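Local coordinates for protein CT_858 (Chlamydia trachomatis, PDB 3DOR) that is a secreted chlamydial protease, CPAF, that probably cleaves proteins as a serine endopeptidase and is a dimer in its mature form, at residues B[269-281]-B[319-331]. Numbering follows the deposited sequence.
Sequences IWESEGLFRAYIS and EFAKIIQVFSSNT
With CG trans to the backbone nitrogen (chi1 179°) and the chain stretched out beyond it, Glu-319 sends its carboxylate from the helix across to the turn at Leu-275 and Phe-276, while Phe-276, its CG opposite the carbonyl carbon (chi1 -65°), turns its ring toward the helix. Leu-275 N reaches the syn lone pair of Glu-319 OE1 at 2.7 Å; Phe-276 N meets Glu-319 OE2 at 2.9 Å, also on the syn side but tilted from the carboxylate plane. OE2 takes a second hydrogen bond from a water that accepts from Ser-272 OG and, weakly, from Gly-274 N, and donates also to Phe-276 O. The carboxylate lies at the edge of the Phe-276 ring, the two planes nearly perpendicular, with CD1 3.2 Å from Glu-319 OE2, while one ring face receives the edge of Phe-320 in a T-shaped pair with planes at 65°. The turn joins strands 268-271 and 278-284, a hairpin with a classic beta bulge where Ile-269 and Trp-270 both face Ile-280, at the edge, within this chain, of a mixed sheet consistent with the S41 peptidase domain; helix 316-330 packs on it, almost parallel to strand 278-281. Further along, Ile-323 CG2 rests on Ala-278 CB, and the Phe-327 ring turns its edge to Ile-280, CE2 lying 3.7 Å from CG1. Val-326 CG1 sits over the six-membered ring of Trp-270 in a CH-pi contact, 3.9 Å from the centroid, while Ser-272 N lies over the opposite face of the indole.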
ATOM      1  N   ILE B 269      -6.544   9.259  44.174  1.00 39.30           N
ATOM      2  CA  ILE B 269      -7.832   8.928  44.755  1.00 39.44           C
ATOM      3  C   ILE B 269      -8.540   7.937  43.821  1.00 38.55           C
ATOM      4  O   ILE B 269      -9.423   7.188  44.247  1.00 39.55           O
ATOM      5  CB  ILE B 269      -8.700  10.210  44.987  1.00 41.77           C
ATOM      6  CG1 ILE B 269      -9.752  10.361  43.898  1.00 43.57           C
ATOM      7  CG2 ILE B 269      -7.818  11.443  45.050  1.00 42.71           C
ATOM      8  CD1 ILE B 269     -11.040   9.639  44.228  1.00 46.85           C
ATOM      9  N   TRP B 270      -8.142   7.933  42.548  1.00 36.56           N
ATOM     10  CA  TRP B 270      -8.711   7.019  41.549  1.00 34.71           C
ATOM     11  C   TRP B 270      -7.729   6.768  40.406  1.00 34.52           C
ATOM     12  O   TRP B 270      -7.030   7.677  39.962  1.00 31.00           O
ATOM     13  CB  TRP B 270     -10.001   7.576  40.947  1.00 32.56           C
ATOM     14  CG  TRP B 270     -10.575   6.679  39.879  1.00 33.31           C
ATOM     15  CD1 TRP B 270     -11.251   5.502  40.068  1.00 35.36           C
ATOM     16  CD2 TRP B 270     -10.504   6.872  38.458  1.00 31.96           C
ATOM     17  NE1 TRP B 270     -11.606   4.955  38.856  1.00 34.76           N
ATOM     18  CE2 TRP B 270     -11.159   5.773  37.851  1.00 34.16           C
ATOM     19  CE3 TRP B 270      -9.948   7.862  37.640  1.00 31.03           C
ATOM     20  CZ2 TRP B 270     -11.279   5.644  36.463  1.00 32.77           C
ATOM     21  CZ3 TRP B 270     -10.066   7.735  36.264  1.00 32.60           C
ATOM     22  CH2 TRP B 270     -10.725   6.631  35.687  1.00 32.92           C
ATOM     23  N   GLU B 271      -7.694   5.537  39.915  1.00 34.21           N
ATOM     24  CA  GLU B 271      -6.796   5.200  38.823  1.00 35.94           C
ATOM     25  C   GLU B 271      -7.501   4.310  37.811  1.00 35.43           C
ATOM     26  O   GLU B 271      -8.116   3.307  38.173  1.00 34.66           O
ATOM     27  CB  GLU B 271      -5.541   4.521  39.386  1.00 38.32           C
ATOM     28  CG  GLU B 271      -4.571   3.993  38.347  1.00 45.21           C
ATOM     29  CD  GLU B 271      -3.159   3.816  38.902  1.00 49.38           C
ATOM     30  OE1 GLU B 271      -3.015   3.333  40.051  1.00 48.26           O
ATOM     31  OE2 GLU B 271      -2.196   4.161  38.177  1.00 52.84           O
ATOM     32  N   SER B 272      -7.419   4.693  36.541  1.00 35.19           N
ATOM     33  CA  SER B 272      -8.048   3.943  35.462  1.00 34.00           C
ATOM     34  C   SER B 272      -7.248   2.670  35.199  1.00 35.47           C
ATOM     35  O   SER B 272      -6.039   2.635  35.416  1.00 34.02           O
ATOM     36  CB  SER B 272      -8.110   4.806  34.202  1.00 34.80           C
ATOM     37  OG  SER B 272      -8.877   4.182  33.190  1.00 34.00           O
ATOM     38  N   GLU B 273      -7.917   1.633  34.710  1.00 37.85           N
ATOM     39  CA  GLU B 273      -7.260   0.352  34.476  1.00 42.78           C
ATOM     40  C   GLU B 273      -7.111  -0.120  33.034  1.00 42.70           C
ATOM     41  O   GLU B 273      -6.692  -1.256  32.806  1.00 46.78           O
ATOM     42  CB  GLU B 273      -7.990  -0.745  35.256  1.00 46.39           C
ATOM     43  CG  GLU B 273      -8.039  -0.531  36.755  1.00 53.30           C
ATOM     44  CD  GLU B 273      -8.828  -1.618  37.471  1.00 58.58           C
ATOM     45  OE1 GLU B 273      -8.906  -1.570  38.719  1.00 61.17           O
ATOM     46  OE2 GLU B 273      -9.373  -2.517  36.788  1.00 60.21           O
ATOM     47  N   GLY B 274      -7.437   0.723  32.064  1.00 40.98           N
ATOM     48  CA  GLY B 274      -7.326   0.295  30.680  1.00 37.27           C
ATOM     49  C   GLY B 274      -6.036   0.614  29.939  1.00 36.54           C
ATOM     50  O   GLY B 274      -4.933   0.503  30.477  1.00 35.61           O
ATOM     51  N   LEU B 275      -6.198   1.014  28.682  1.00 32.18           N
ATOM     52  CA  LEU B 275      -5.096   1.354  27.795  1.00 30.77           C
ATOM     53  C   LEU B 275      -4.389   2.668  28.150  1.00 29.16           C
ATOM     54  O   LEU B 275      -3.168   2.771  28.040  1.00 29.02           O
ATOM     55  CB  LEU B 275      -5.631   1.434  26.360  1.00 31.31           C
ATOM     56  CG  LEU B 275      -5.149   0.447  25.291  1.00 34.78           C
ATOM     57  CD1 LEU B 275      -5.035  -0.969  25.844  1.00 35.74           C
ATOM     58  CD2 LEU B 275      -6.124   0.494  24.125  1.00 33.36           C
ATOM     59  N   PHE B 276      -5.158   3.668  28.566  1.00 26.65           N
ATOM     60  CA  PHE B 276      -4.609   4.978  28.910  1.00 24.87           C
ATOM     61  C   PHE B 276      -4.145   5.107  30.354  1.00 24.50           C
ATOM     62  O   PHE B 276      -4.739   4.530  31.266  1.00 25.27           O
ATOM     63  CB  PHE B 276      -5.652   6.096  28.713  1.00 23.07           C
ATOM     64  CG  PHE B 276      -6.084   6.311  27.295  1.00 22.94           C
ATOM     65  CD1 PHE B 276      -7.153   5.604  26.763  1.00 23.13           C
ATOM     66  CD2 PHE B 276      -5.446   7.262  26.504  1.00 23.17           C
ATOM     67  CE1 PHE B 276      -7.591   5.845  25.446  1.00 25.17           C
ATOM     68  CE2 PHE B 276      -5.873   7.512  25.191  1.00 24.96           C
ATOM     69  CZ  PHE B 276      -6.946   6.802  24.662  1.00 23.50           C
ATOM     70  N   ARG B 277      -3.094   5.884  30.569  1.00 23.27           N
ATOM     71  CA  ARG B 277      -2.662   6.148  31.931  1.00 23.50           C
ATOM     72  C   ARG B 277      -3.554   7.331  32.329  1.00 23.41           C
ATOM     73  O   ARG B 277      -3.507   8.399  31.709  1.00 23.20           O
ATOM     74  CB  ARG B 277      -1.191   6.578  32.002  1.00 22.84           C
ATOM     75  CG  ARG B 277      -0.790   6.990  33.418  1.00 24.36           C
ATOM     76  CD  ARG B 277       0.689   7.313  33.576  1.00 26.30           C
ATOM     77  NE  ARG B 277       0.984   7.663  34.963  1.00 25.98           N
ATOM     78  CZ  ARG B 277       2.088   8.278  35.368  1.00 28.61           C
ATOM     79  NH1 ARG B 277       3.023   8.620  34.496  1.00 31.07           N
ATOM     80  NH2 ARG B 277       2.248   8.570  36.648  1.00 28.10           N
ATOM     81  N   ALA B 278      -4.378   7.142  33.348  1.00 21.88           N
ATOM     82  CA  ALA B 278      -5.265   8.202  33.777  1.00 21.02           C
ATOM     83  C   ALA B 278      -5.637   8.007  35.233  1.00 23.49           C
ATOM     84  O   ALA B 278      -5.886   6.879  35.676  1.00 23.63           O
ATOM     85  CB  ALA B 278      -6.520   8.207  32.907  1.00 21.60           C
ATOM     86  N   TYR B 279      -5.677   9.104  35.977  1.00 20.93           N
ATOM     87  CA  TYR B 279      -6.018   9.021  37.378  1.00 22.49           C
ATOM     88  C   TYR B 279      -6.487  10.359  37.903  1.00 23.23           C
ATOM     89  O   TYR B 279      -6.521  11.354  37.175  1.00 22.59           O
ATOM     90  CB  TYR B 279      -4.804   8.524  38.184  1.00 23.73           C
ATOM     91  CG  TYR B 279      -3.599   9.443  38.144  1.00 24.62           C
ATOM     92  CD1 TYR B 279      -3.490  10.516  39.022  1.00 24.29           C
ATOM     93  CD2 TYR B 279      -2.578   9.251  37.204  1.00 25.18           C
ATOM     94  CE1 TYR B 279      -2.402  11.383  38.975  1.00 25.48           C
ATOM     95  CE2 TYR B 279      -1.480  10.116  37.148  1.00 24.66           C
ATOM     96  CZ  TYR B 279      -1.405  11.179  38.035  1.00 26.22           C
ATOM     97  OH  TYR B 279      -0.345  12.054  37.980  1.00 29.77           O
ATOM     98  N   ILE B 280      -6.875  10.365  39.169  1.00 23.59           N
ATOM     99  CA  ILE B 280      -7.330  11.568  39.836  1.00 25.21           C
ATOM    100  C   ILE B 280      -6.521  11.659  41.115  1.00 27.10           C
ATOM    101  O   ILE B 280      -6.391  10.663  41.821  1.00 29.59           O
ATOM    102  CB  ILE B 280      -8.820  11.484  40.212  1.00 24.50           C
ATOM    103  CG1 ILE B 280      -9.680  11.339  38.957  1.00 24.76           C
ATOM    104  CG2 ILE B 280      -9.231  12.726  40.969  1.00 24.99           C
ATOM    105  CD1 ILE B 280     -11.179  11.287  39.252  1.00 23.33           C
ATOM    106  N   SER B 281      -5.959  12.833  41.390  1.00 27.99           N
ATOM    107  CA  SER B 281      -5.181  13.068  42.606  1.00 30.49           C
ATOM    108  C   SER B 281      -5.660  14.376  43.206  1.00 31.36           C
ATOM    109  O   SER B 281      -6.462  15.076  42.603  1.00 31.31           O
ATOM    110  CB  SER B 281      -3.686  13.200  42.302  1.00 30.64           C
ATOM    111  OG  SER B 281      -3.152  11.994  41.795  1.00 37.08           O
ATOM    112  N   GLU B 319     -12.800   3.971  25.415  1.00 23.43           N
ATOM    113  CA  GLU B 319     -12.230   4.010  26.750  1.00 25.70           C
ATOM    114  C   GLU B 319     -11.968   5.471  27.129  1.00 25.84           C
ATOM    115  O   GLU B 319     -12.205   5.878  28.269  1.00 27.64           O
ATOM    116  CB  GLU B 319     -10.914   3.234  26.824  1.00 26.78           C
ATOM    117  CG  GLU B 319     -10.302   3.307  28.228  1.00 31.54           C
ATOM    118  CD  GLU B 319      -8.913   2.718  28.306  1.00 35.80           C
ATOM    119  OE1 GLU B 319      -8.730   1.583  27.818  1.00 35.26           O
ATOM    120  OE2 GLU B 319      -8.005   3.381  28.866  1.00 38.09           O
ATOM    121  N   PHE B 320     -11.478   6.250  26.165  1.00 25.29           N
ATOM    122  CA  PHE B 320     -11.185   7.666  26.384  1.00 24.92           C
ATOM    123  C   PHE B 320     -12.475   8.341  26.849  1.00 25.27           C
ATOM    124  O   PHE B 320     -12.479   9.118  27.811  1.00 25.66           O
ATOM    125  CB  PHE B 320     -10.691   8.306  25.079  1.00 23.33           C
ATOM    126  CG  PHE B 320     -10.205   9.730  25.230  1.00 23.47           C
ATOM    127  CD1 PHE B 320      -8.865   9.997  25.473  1.00 21.72           C
ATOM    128  CD2 PHE B 320     -11.082  10.797  25.103  1.00 21.99           C
ATOM    129  CE1 PHE B 320      -8.400  11.313  25.584  1.00 22.24           C
ATOM    130  CE2 PHE B 320     -10.623  12.119  25.213  1.00 24.18           C
ATOM    131  CZ  PHE B 320      -9.279  12.371  25.453  1.00 20.21           C
ATOM    132  N   ALA B 321     -13.570   8.032  26.160  1.00 25.63           N
ATOM    133  CA  ALA B 321     -14.870   8.596  26.505  1.00 25.49           C
ATOM    134  C   ALA B 321     -15.231   8.219  27.942  1.00 25.66           C
ATOM    135  O   ALA B 321     -15.730   9.048  28.693  1.00 24.33           O
ATOM    136  CB  ALA B 321     -15.948   8.090  25.533  1.00 22.81           C
ATOM    137  N   LYS B 322     -14.977   6.971  28.329  1.00 27.27           N
ATOM    138  CA  LYS B 322     -15.284   6.526  29.694  1.00 30.02           C
ATOM    139  C   LYS B 322     -14.507   7.348  30.735  1.00 28.46           C
ATOM    140  O   LYS B 322     -15.045   7.754  31.768  1.00 28.43           O
ATOM    141  CB  LYS B 322     -14.905   5.053  29.884  1.00 33.56           C
ATOM    142  CG  LYS B 322     -15.607   4.052  28.982  1.00 39.69           C
ATOM    143  CD  LYS B 322     -16.960   3.661  29.534  1.00 43.50           C
ATOM    144  CE  LYS B 322     -17.564   2.503  28.742  1.00 45.05           C
ATOM    145  NZ  LYS B 322     -16.719   1.286  28.838  1.00 47.74           N
ATOM    146  N   ILE B 323     -13.227   7.568  30.465  1.00 27.41           N
ATOM    147  CA  ILE B 323     -12.385   8.323  31.383  1.00 27.16           C
ATOM    148  C   ILE B 323     -12.862   9.765  31.527  1.00 25.23           C
ATOM    149  O   ILE B 323     -12.955  10.287  32.640  1.00 25.95           O
ATOM    150  CB  ILE B 323     -10.912   8.293  30.915  1.00 25.78           C
ATOM    151  CG1 ILE B 323     -10.425   6.842  30.869  1.00 27.84           C
ATOM    152  CG2 ILE B 323     -10.047   9.106  31.860  1.00 25.90           C
ATOM    153  CD1 ILE B 323      -9.163   6.621  30.021  1.00 23.50           C
ATOM    154  N   ILE B 324     -13.173  10.412  30.411  1.00 24.75           N
ATOM    155  CA  ILE B 324     -13.641  11.786  30.474  1.00 24.47           C
ATOM    156  C   ILE B 324     -14.944  11.903  31.267  1.00 26.68           C
ATOM    157  O   ILE B 324     -15.126  12.853  32.033  1.00 24.63           O
ATOM    158  CB  ILE B 324     -13.833  12.383  29.071  1.00 25.27           C
ATOM    159  CG1 ILE B 324     -12.512  12.325  28.298  1.00 26.38           C
ATOM    160  CG2 ILE B 324     -14.283  13.835  29.192  1.00 23.83           C
ATOM    161  CD1 ILE B 324     -11.346  13.013  29.015  1.00 26.37           C
ATOM    162  N   GLN B 325     -15.852  10.947  31.097  1.00 28.07           N
ATOM    163  CA  GLN B 325     -17.097  10.995  31.859  1.00 30.65           C
ATOM    164  C   GLN B 325     -16.765  10.940  33.350  1.00 28.82           C
ATOM    165  O   GLN B 325     -17.360  11.648  34.146  1.00 29.52           O
ATOM    166  CB  GLN B 325     -18.025   9.838  31.477  1.00 33.82           C
ATOM    167  CG  GLN B 325     -18.868  10.124  30.250  1.00 42.59           C
ATOM    168  CD  GLN B 325     -19.748   8.945  29.850  1.00 48.96           C
ATOM    169  OE1 GLN B 325     -19.252   7.834  29.613  1.00 51.75           O
ATOM    170  NE2 GLN B 325     -21.057   9.181  29.763  1.00 50.02           N
ATOM    171  N   VAL B 326     -15.810  10.102  33.730  1.00 28.61           N
ATOM    172  CA  VAL B 326     -15.411  10.026  35.130  1.00 26.54           C
ATOM    173  C   VAL B 326     -14.836  11.373  35.575  1.00 26.22           C
ATOM    174  O   VAL B 326     -15.139  11.853  36.664  1.00 28.56           O
ATOM    175  CB  VAL B 326     -14.348   8.933  35.354  1.00 25.87           C
ATOM    176  CG1 VAL B 326     -13.706   9.096  36.748  1.00 25.51           C
ATOM    177  CG2 VAL B 326     -14.997   7.553  35.231  1.00 29.63           C
ATOM    178  N   PHE B 327     -14.005  11.982  34.733  1.00 24.74           N
ATOM    179  CA  PHE B 327     -13.392  13.273  35.075  1.00 24.06           C
ATOM    180  C   PHE B 327     -14.438  14.375  35.213  1.00 23.59           C
ATOM    181  O   PHE B 327     -14.346  15.214  36.103  1.00 24.72           O
ATOM    182  CB  PHE B 327     -12.365  13.704  34.006  1.00 21.15           C
ATOM    183  CG  PHE B 327     -11.063  12.936  34.038  1.00 22.50           C
ATOM    184  CD1 PHE B 327     -10.272  12.844  32.899  1.00 21.91           C
ATOM    185  CD2 PHE B 327     -10.599  12.360  35.207  1.00 21.44           C
ATOM    186  CE1 PHE B 327      -9.033  12.192  32.934  1.00 21.97           C
ATOM    187  CE2 PHE B 327      -9.367  11.709  35.247  1.00 21.65           C
ATOM    188  CZ  PHE B 327      -8.586  11.626  34.114  1.00 21.19           C
ATOM    189  N   SER B 328     -15.430  14.382  34.328  1.00 24.81           N
ATOM    190  CA  SER B 328     -16.467  15.411  34.372  1.00 27.56           C
ATOM    191  C   SER B 328     -17.246  15.451  35.681  1.00 27.04           C
ATOM    192  O   SER B 328     -17.735  16.502  36.079  1.00 27.96           O
ATOM    193  CB  SER B 328     -17.460  15.233  33.218  1.00 28.40           C
ATOM    194  OG  SER B 328     -16.835  15.452  31.973  1.00 33.79           O
ATOM    195  N   SER B 329     -17.353  14.316  36.358  1.00 25.81           N
ATOM    196  CA  SER B 329     -18.109  14.270  37.603  1.00 26.98           C
ATOM    197  C   SER B 329     -17.278  14.128  38.874  1.00 26.83           C
ATOM    198  O   SER B 329     -17.821  14.130  39.974  1.00 30.42           O
ATOM    199  CB  SER B 329     -19.114  13.112  37.548  1.00 26.70           C
ATOM    200  OG  SER B 329     -20.078  13.325  36.537  1.00 28.90           O
ATOM    201  N   ASN B 330     -15.966  14.014  38.745  1.00 25.60           N
ATOM    202  CA  ASN B 330     -15.146  13.813  39.931  1.00 25.33           C
ATOM    203  C   ASN B 330     -13.886  14.640  39.935  1.00 26.98           C
ATOM    204  O   ASN B 330     -12.920  14.295  40.615  1.00 27.52           O
ATOM    205  CB  ASN B 330     -14.770  12.343  40.016  1.00 22.36           C
ATOM    206  CG  ASN B 330     -15.974  11.458  40.163  1.00 25.73           C
ATOM    207  OD1 ASN B 330     -16.471  11.255  41.270  1.00 26.60           O
ATOM    208  ND2 ASN B 330     -16.475  10.942  39.041  1.00 27.45           N
ATOM    209  N   THR B 331     -13.918  15.758  39.226  1.00 24.68           N
ATOM    210  CA  THR B 331     -12.723  16.557  39.103  1.00 25.76           C
ATOM    211  C   THR B 331     -13.048  18.053  38.928  1.00 26.46           C
ATOM    212  O   THR B 331     -14.169  18.411  38.555  1.00 23.67           O
ATOM    213  CB  THR B 331     -11.950  15.954  37.898  1.00 27.75           C
ATOM    214  OG1 THR B 331     -10.642  15.550  38.304  1.00 33.13           O
ATOM    215  CG2 THR B 331     -11.925  16.887  36.753  1.00 20.98           C
TER
HETATM  216  O   HOH W   1      -7.189   3.369  31.410  1.00 30.55           O